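Local coordinates for protein dimethyl-sulfide monooxygenase (Hyphomicrobium sulfonivorans, PDB 6AK1) that oxidises dimethyl sulfide to methanethiol and formaldehyde with NADH and molecular oxygen, as the FMN-dependent large subunit of a two-subunit monooxygenase, at residues A[336-339]-A[340-344]; A[40-43]-A[44-48]; A[71-75]-A[76-80]. One frame throughout, in Å; residues are numbered along the deposited sequence.

Contact 1: A[336-339]-A[340-344]; sequences SLRT and TLESL
Thr340 reaches back to the preceding turn of helix 335-344, where its OG1 lies 2.8 Å from Ser336 O and 2.9 Å from Leu337 O. A chi1 of 37° sets OG1 between the backbone N and the carbonyl carbon, aiming it at both acceptors. Ser336 O also takes the Thr340 backbone N-H, and methyl CD1 of Leu337 packs 3.6 Å from Thr340 OG1. One residue on, Leu341 N donates to Leu337 O at 2.8 Å. Its side chain presses CD1 against Leu337 CG at 3.7 Å, and this apolar pair is extended by Phe320 on Leu337 and by Leu329 on Leu341. Glu342 N binds Arg338 O, and the two side chains run alongside each other, pointing the same way. Their charged groups nevertheless do not form a salt bridge: Glu342 OE2 stays 4.2 Å from Arg338 NE, with the flat groups turned 79° apart. Arg338 NH1 instead engages Met332 O and Asp335. Ser343 closes the turn by donating OG to Thr340 O at 2.7 Å, a carbonyl that also accepts Leu344 N, and its hydroxyl is further hydrogen-bonded to Thr249. Hydroxyls folded back onto helix carbonyls thus keep much of the polar bonding local, the leucines supply the buried side, and the attraction between Arg338 and Glu342 is probably modest, the charges being beyond salt-bridge range and the guanidinium held by Asp335 and Met332.

Contact 2: A[40-43]-A[44-48]; sequences TNMA and MELER
Met44 lays its side chain back over the turn that begins at Thr40, bringing CG to 3.3 Å from Thr40 O. The chain bends at chi3 (-80°), and the terminal CE comes to rest 3.7 Å from Asn41 OD1, with Thr40 O equally near on the backbone. This methyl therefore sits among oxygens on the outer side of helix 36-48, while Val95 touches the same side chain. Met44 N donates to Thr40 O at 3.1 Å, the first of the i to i+4 bonds between 40-43 and 44-48. Ala43 is buried, its methyl touching Met92 of helix 89-94; its carbonyl receives a long, weak bond from Glu47 N. Met42 occupies the inward side: its O accepts Leu46 N at 2.9 Å, and its SD approaches Leu46 CD2 at 4.3 Å, a loose apolar contact completed by Leu54 of strand 53-57, which both side chains touch. At the far end Arg48 grips Glu45 side-on, NE to OE1 and NH2 to OE2, each 2.9 Å; the oxygens lie in the guanidinium plane but are met from above their own. From helix 403-418, Thr406 binds Glu45 OE2, and Asp410 forms a second salt bridge with Arg48 NH2. An amphipathic helix of this kind, following strand 6-12 and leading into the parallel neighbour 53-57, is the connecting helix of a beta-alpha-beta unit in the TIM barrel of luciferase-like monooxygenases.

Contact 3: A[71-75]-A[76-80]; sequences EMALR and DADQV
Ala73 and Asp78 form the tight part of this helix end. Ala73 O accepts Asp78 N at 2.8 Å, and the Asp78 side chain folds against the helix so that its OD2 stands 3.5 Å from Ala73 CA. Just before it, Ala77 adopts positive phi (55°) and gives a weak bond from its N to Leu74 O. Together the two bonds make a Schellman motif with Ala77 as the C-prime residue, and Asp78 then centres an inverse gamma turn that leads the chain away. Asp76 N still holds the last regular helical bond, to Met72 O at 3.3 Å. Its carboxylate points off the helix, CG lying anti to the backbone N (chi1 -172°), and is taken up by Trp23 through OD1 and, weakly, by the backbone of Gly21 through OD2. Asp78 OD1 lies only 2.7 Å from Asp76 OD2, in a buried place where Leu311 of helix 305-316 also touches Asp78.

The other side is looser and largely apolar. Val80 returns toward the helix and sets CG1 4.1 Å from Ala73 CB, while Leu74 CD2 rests against both valine methyls, 3.9 Å from Val80 CG1 and from Val80 CG2. Leu74 is exposed, as is Arg75, whose long chain runs away from segment 76-80. The contact thus joins a closely bonded, acid-lined side to a thin hydrophobic patch open toward solvent. Two carboxylate oxygens so close would repel if both groups were ionised; one of the two acids probably holds a proton and donates it to the other, and the Trp23 N-H would favour negative charge on Asp76, if that is the ionised group.

All three contacts are local and partly buried; they do not touch, the nearest atoms of contacts 1 and 3 being about 14 Å apart. Contact 2 lies on a barrel helix packed against strand 53-57, its centre about 18 Å from the chain centre and away from the annotated sites. Contacts 1 and 3 sit farther out, at about 24 and 22 Å, yet the side chains of Ser336 and Ser230, and of Val80 and Asp58, are about 10 Å apart, Ser230 and Asp58 binding FMN by similarity. Contact 3 opens the loop leading to helix 89-94, which contact 2 touches. Hydroxyls on carbonyls mark contact 1, methionines and an ion pair contact 2, paired acids contact 3.

Contact 1: A[336-339]-A[340-344]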
loop_
_atom_site.group_PDB
_atom_site.type_symbol
_atom_site.label_atom_id
_atom_site.label_comp_id
_atom_site.label_asym_id
_atom_site.label_seq_id
_atom_site.Cartn_x
_atom_site.Cartn_y
_atom_site.Cartn_z
ATOM N N SER A 336 -12.429 -20.999 6.616
ATOM C CA SER A 336 -11.902 -19.647 6.599
ATOM C C SER A 336 -12.646 -18.764 5.609
ATOM O O SER A 336 -12.923 -17.596 5.901
ATOM C CB SER A 336 -10.417 -19.681 6.271
ATOM O OG SER A 336 -9.884 -18.363 6.375
ATOM N N LEU A 337 -12.973 -19.292 4.430
ATOM C CA LEU A 337 -13.687 -18.456 3.473
ATOM C C LEU A 337 -15.161 -18.335 3.836
ATOM O O LEU A 337 -15.710 -17.225 3.802
ATOM C CB LEU A 337 -13.525 -18.994 2.052
ATOM C CG LEU A 337 -14.140 -18.062 0.993
ATOM C CD1 LEU A 337 -13.683 -16.614 1.197
ATOM C CD2 LEU A 337 -13.788 -18.524 -0.410
ATOM N N ARG A 338 -15.806 -19.464 4.179
ATOM C CA ARG A 338 -17.197 -19.440 4.634
ATOM C C ARG A 338 -17.391 -18.413 5.739
ATOM O O ARG A 338 -18.339 -17.628 5.708
ATOM C CB ARG A 338 -17.645 -20.829 5.121
ATOM C CG ARG A 338 -19.141 -20.901 5.517
ATOM C CD ARG A 338 -19.546 -22.227 6.209
ATOM N NE ARG A 338 -19.030 -22.303 7.578
ATOM C CZ ARG A 338 -17.984 -23.031 7.954
ATOM N NH1 ARG A 338 -17.335 -23.779 7.074
ATOM N NH2 ARG A 338 -17.588 -23.005 9.214
ATOM N N THR A 339 -16.484 -18.388 6.714
ATOM C CA THR A 339 -16.663 -17.469 7.829
ATOM C C THR A 339 -16.423 -16.020 7.413
ATOM O O THR A 339 -17.066 -15.114 7.958
ATOM C CB THR A 339 -15.763 -17.883 9.004
ATOM O OG1 THR A 339 -16.211 -17.239 10.200
ATOM C CG2 THR A 339 -14.314 -17.507 8.776
ATOM N N THR A 340 -15.538 -15.770 6.434
ATOM C CA THR A 340 -15.355 -14.382 6.009
ATOM C C THR A 340 -16.495 -13.934 5.099
ATOM O O THR A 340 -17.018 -12.831 5.255
ATOM C CB THR A 340 -13.999 -14.174 5.320
ATOM O OG1 THR A 340 -13.663 -15.318 4.531
ATOM C CG2 THR A 340 -12.915 -13.938 6.349
ATOM N N LEU A 341 -16.924 -14.785 4.172
ATOM C CA LEU A 341 -18.095 -14.457 3.365
ATOM C C LEU A 341 -19.328 -14.209 4.221
ATOM O O LEU A 341 -20.118 -13.306 3.926
ATOM C CB LEU A 341 -18.366 -15.564 2.357
ATOM C CG LEU A 341 -17.238 -15.763 1.332
ATOM C CD1 LEU A 341 -17.566 -16.921 0.430
ATOM C CD2 LEU A 341 -17.042 -14.504 0.508
ATOM N N GLU A 342 -19.504 -14.988 5.293
ATOM C CA GLU A 342 -20.671 -14.795 6.156
ATOM C C GLU A 342 -20.611 -13.458 6.888
ATOM O O GLU A 342 -21.643 -12.803 7.084
ATOM C CB GLU A 342 -20.789 -15.939 7.168
ATOM C CG GLU A 342 -21.342 -17.244 6.616
ATOM C CD GLU A 342 -21.247 -18.384 7.629
ATOM O OE1 GLU A 342 -20.423 -18.278 8.560
ATOM O OE2 GLU A 342 -22.005 -19.370 7.516
ATOM N N SER A 343 -19.415 -13.036 7.309
ATOM C CA SER A 343 -19.298 -11.731 7.956
ATOM C C SER A 343 -19.511 -10.584 6.967
ATOM O O SER A 343 -19.965 -9.502 7.365
ATOM C CB SER A 343 -17.940 -11.601 8.645
ATOM O OG SER A 343 -16.893 -11.666 7.692
ATOM N N LEU A 344 -19.235 -10.811 5.679
ATOM C CA LEU A 344 -19.361 -9.775 4.661
ATOM C C LEU A 344 -20.771 -9.612 4.102
ATOM O O LEU A 344 -21.054 -8.577 3.492
ATOM C CB LEU A 344 -18.398 -10.055 3.497
ATOM C CG LEU A 344 -16.907 -9.840 3.769
ATOM C CD1 LEU A 344 -16.063 -10.406 2.636
ATOM C CD2 LEU A 344 -16.616 -8.363 3.979
#

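Contact 2: A[40-43]-A[44-48]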
loop_
_atom_site.group_PDB
_atom_site.type_symbol
_atom_site.label_atom_id
_atom_site.label_comp_id
_atom_site.label_asym_id
_atom_site.label_seq_id
_atom_site.Cartn_x
_atom_site.Cartn_y
_atom_site.Cartn_z
ATOM N N THR A 40 -2.915 11.438 -13.921
ATOM C CA THR A 40 -2.761 12.841 -13.530
ATOM C C THR A 40 -4.097 13.448 -13.108
ATOM O O THR A 40 -4.147 14.230 -12.151
ATOM C CB THR A 40 -2.108 13.665 -14.655
ATOM O OG1 THR A 40 -2.886 13.590 -15.858
ATOM C CG2 THR A 40 -0.721 13.143 -14.935
ATOM N N ASN A 41 -5.190 13.097 -13.799
ATOM C CA ASN A 41 -6.517 13.526 -13.350
ATOM C C ASN A 41 -6.856 12.956 -11.969
ATOM O O ASN A 41 -7.439 13.647 -11.136
ATOM C CB ASN A 41 -7.592 13.095 -14.349
ATOM C CG ASN A 41 -7.534 13.862 -15.642
ATOM O OD1 ASN A 41 -7.000 14.974 -15.702
ATOM N ND2 ASN A 41 -8.112 13.283 -16.689
ATOM N N MET A 42 -6.521 11.687 -11.722
ATOM C CA MET A 42 -6.765 11.089 -10.409
ATOM C C MET A 42 -6.032 11.853 -9.303
ATOM O O MET A 42 -6.634 12.211 -8.278
ATOM C CB MET A 42 -6.356 9.606 -10.426
ATOM C CG MET A 42 -6.514 8.860 -9.080
ATOM S SD MET A 42 -8.216 8.954 -8.429
ATOM C CE MET A 42 -9.096 8.292 -9.834
ATOM N N ALA A 43 -4.734 12.140 -9.507
ATOM C CA ALA A 43 -3.939 12.811 -8.476
ATOM C C ALA A 43 -4.475 14.204 -8.178
ATOM O O ALA A 43 -4.508 14.627 -7.016
ATOM C CB ALA A 43 -2.459 12.893 -8.897
ATOM N N MET A 44 -4.872 14.945 -9.215
ATOM C CA MET A 44 -5.433 16.271 -8.993
ATOM C C MET A 44 -6.769 16.191 -8.269
ATOM O O MET A 44 -7.058 17.016 -7.394
ATOM C CB MET A 44 -5.592 17.001 -10.321
ATOM C CG MET A 44 -4.270 17.289 -11.016
ATOM S SD MET A 44 -4.483 18.505 -12.343
ATOM C CE MET A 44 -5.141 17.482 -13.643
ATOM N N GLU A 45 -7.594 15.201 -8.628
ATOM C CA GLU A 45 -8.894 15.035 -7.998
ATOM C C GLU A 45 -8.756 14.668 -6.519
ATOM O O GLU A 45 -9.572 15.102 -5.699
ATOM C CB GLU A 45 -9.699 13.977 -8.758
ATOM C CG GLU A 45 -11.014 13.586 -8.104
ATOM C CD GLU A 45 -12.114 14.640 -8.275
ATOM O OE1 GLU A 45 -11.793 15.790 -8.631
ATOM O OE2 GLU A 45 -13.305 14.308 -8.061
ATOM N N LEU A 46 -7.715 13.905 -6.157
ATOM C CA LEU A 46 -7.448 13.632 -4.747
ATOM C C LEU A 46 -7.118 14.897 -3.962
ATOM O O LEU A 46 -7.461 14.984 -2.781
ATOM C CB LEU A 46 -6.313 12.616 -4.605
ATOM C CG LEU A 46 -6.594 11.173 -5.063
ATOM C CD1 LEU A 46 -5.523 10.242 -4.577
ATOM C CD2 LEU A 46 -7.928 10.697 -4.561
ATOM N N GLU A 47 -6.462 15.890 -4.582
ATOM C CA GLU A 47 -6.145 17.104 -3.828
ATOM C C GLU A 47 -7.354 18.016 -3.673
ATOM O O GLU A 47 -7.455 18.733 -2.678
ATOM C CB GLU A 47 -4.987 17.878 -4.478
ATOM C CG GLU A 47 -3.694 17.138 -4.375
ATOM C CD GLU A 47 -2.452 18.016 -4.409
ATOM O OE1 GLU A 47 -2.441 19.075 -5.074
ATOM O OE2 GLU A 47 -1.465 17.625 -3.762
ATOM N N ARG A 48 -8.281 17.993 -4.626
ATOM C CA ARG A 48 -9.537 18.711 -4.448
ATOM C C ARG A 48 -10.245 18.278 -3.166
ATOM O O ARG A 48 -10.929 19.087 -2.529
ATOM C CB ARG A 48 -10.443 18.499 -5.672
ATOM C CG ARG A 48 -11.770 19.258 -5.620
ATOM C CD ARG A 48 -12.580 19.070 -6.888
ATOM N NE ARG A 48 -13.211 17.757 -7.012
ATOM C CZ ARG A 48 -14.423 17.458 -6.545
ATOM N NH1 ARG A 48 -15.132 18.375 -5.894
ATOM N NH2 ARG A 48 -14.931 16.241 -6.724
#

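Contact 3: A[71-75]-A[76-80]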
loop_
_atom_site.group_PDB
_atom_site.type_symbol
_atom_site.label_atom_id
_atom_site.label_comp_id
_atom_site.label_asym_id
_atom_site.label_seq_id
_atom_site.Cartn_x
_atom_site.Cartn_y
_atom_site.Cartn_z
ATOM N N GLU A 71 -7.420 -17.694 -17.883
ATOM C CA GLU A 71 -8.300 -17.203 -18.939
ATOM C C GLU A 71 -9.433 -16.340 -18.385
ATOM O O GLU A 71 -9.763 -15.301 -18.964
ATOM C CB GLU A 71 -8.883 -18.349 -19.765
ATOM C CG GLU A 71 -9.914 -17.819 -20.769
ATOM C CD GLU A 71 -10.701 -18.886 -21.500
ATOM O OE1 GLU A 71 -10.779 -20.031 -21.007
ATOM O OE2 GLU A 71 -11.257 -18.565 -22.576
ATOM N N MET A 72 -10.053 -16.753 -17.284
ATOM C CA MET A 72 -11.132 -15.936 -16.737
ATOM C C MET A 72 -10.615 -14.590 -16.235
ATOM O O MET A 72 -11.322 -13.582 -16.341
ATOM C CB MET A 72 -11.855 -16.692 -15.628
ATOM C CG MET A 72 -12.572 -17.964 -16.137
ATOM S SD MET A 72 -13.673 -17.654 -17.546
ATOM C CE MET A 72 -12.844 -18.553 -18.822
ATOM N N ALA A 73 -9.384 -14.551 -15.708
ATOM C CA ALA A 73 -8.791 -13.281 -15.292
ATOM C C ALA A 73 -8.536 -12.362 -16.487
ATOM O O ALA A 73 -8.756 -11.149 -16.401
ATOM C CB ALA A 73 -7.493 -13.533 -14.526
ATOM N N LEU A 74 -8.076 -12.917 -17.612
ATOM C CA LEU A 74 -7.885 -12.106 -18.815
ATOM C C LEU A 74 -9.211 -11.562 -19.345
ATOM O O LEU A 74 -9.279 -10.418 -19.819
ATOM C CB LEU A 74 -7.184 -12.931 -19.898
ATOM C CG LEU A 74 -5.701 -13.218 -19.661
ATOM C CD1 LEU A 74 -5.218 -14.398 -20.536
ATOM C CD2 LEU A 74 -4.850 -11.965 -19.924
ATOM N N ARG A 75 -10.276 -12.371 -19.287
ATOM C CA ARG A 75 -11.543 -11.960 -19.890
ATOM C C ARG A 75 -12.163 -10.782 -19.150
ATOM O O ARG A 75 -12.782 -9.913 -19.771
ATOM C CB ARG A 75 -12.520 -13.140 -19.942
ATOM C CG ARG A 75 -12.134 -14.187 -20.982
ATOM C CD ARG A 75 -13.085 -15.417 -20.962
ATOM N NE ARG A 75 -14.470 -15.072 -21.296
ATOM C CZ ARG A 75 -14.916 -14.934 -22.542
ATOM N NH1 ARG A 75 -14.087 -15.096 -23.566
ATOM N NH2 ARG A 75 -16.189 -14.616 -22.766
ATOM N N ASP A 76 -12.013 -10.730 -17.830
ATOM C CA ASP A 76 -12.515 -9.619 -17.036
ATOM C C ASP A 76 -11.399 -8.672 -16.574
ATOM O O ASP A 76 -11.644 -7.788 -15.745
ATOM C CB ASP A 76 -13.303 -10.166 -15.840
ATOM C CG ASP A 76 -14.035 -9.085 -15.070
ATOM O OD1 ASP A 76 -14.701 -8.248 -15.706
ATOM O OD2 ASP A 76 -13.915 -9.060 -13.833
ATOM N N ALA A 77 -10.182 -8.833 -17.100
ATOM C CA ALA A 77 -9.057 -7.947 -16.795
ATOM C C ALA A 77 -8.801 -7.848 -15.295
ATOM O O ALA A 77 -8.516 -6.767 -14.763
ATOM C CB ALA A 77 -9.266 -6.550 -17.396
ATOM N N ASP A 78 -8.869 -8.994 -14.611
ATOM C CA ASP A 78 -8.692 -9.078 -13.156
ATOM C C ASP A 78 -7.201 -9.068 -12.821
ATOM O O ASP A 78 -6.544 -10.112 -12.739
ATOM C CB ASP A 78 -9.391 -10.318 -12.608
ATOM C CG ASP A 78 -10.860 -10.353 -12.990
ATOM O OD1 ASP A 78 -11.623 -9.486 -12.504
ATOM O OD2 ASP A 78 -11.238 -11.214 -13.815
ATOM N N GLN A 79 -6.676 -7.850 -12.623
ATOM C CA GLN A 79 -5.278 -7.559 -12.303
ATOM C C GLN A 79 -4.325 -8.053 -13.389
ATOM O O GLN A 79 -3.125 -8.206 -13.150
ATOM C CB GLN A 79 -4.913 -8.109 -10.916
ATOM C CG GLN A 79 -5.781 -7.471 -9.801
ATOM C CD GLN A 79 -5.283 -7.771 -8.385
ATOM O OE1 GLN A 79 -4.138 -8.189 -8.188
ATOM N NE2 GLN A 79 -6.154 -7.564 -7.393
ATOM N N VAL A 80 -4.852 -8.297 -14.589
ATOM C CA VAL A 80 -4.050 -8.480 -15.783
ATOM C C VAL A 80 -4.838 -7.856 -16.944
ATOM O O VAL A 80 -6.031 -8.096 -17.077
ATOM C CB VAL A 80 -3.708 -9.978 -16.039
ATOM C CG1 VAL A 80 -4.972 -10.827 -16.236
ATOM C CG2 VAL A 80 -2.759 -10.121 -17.244
#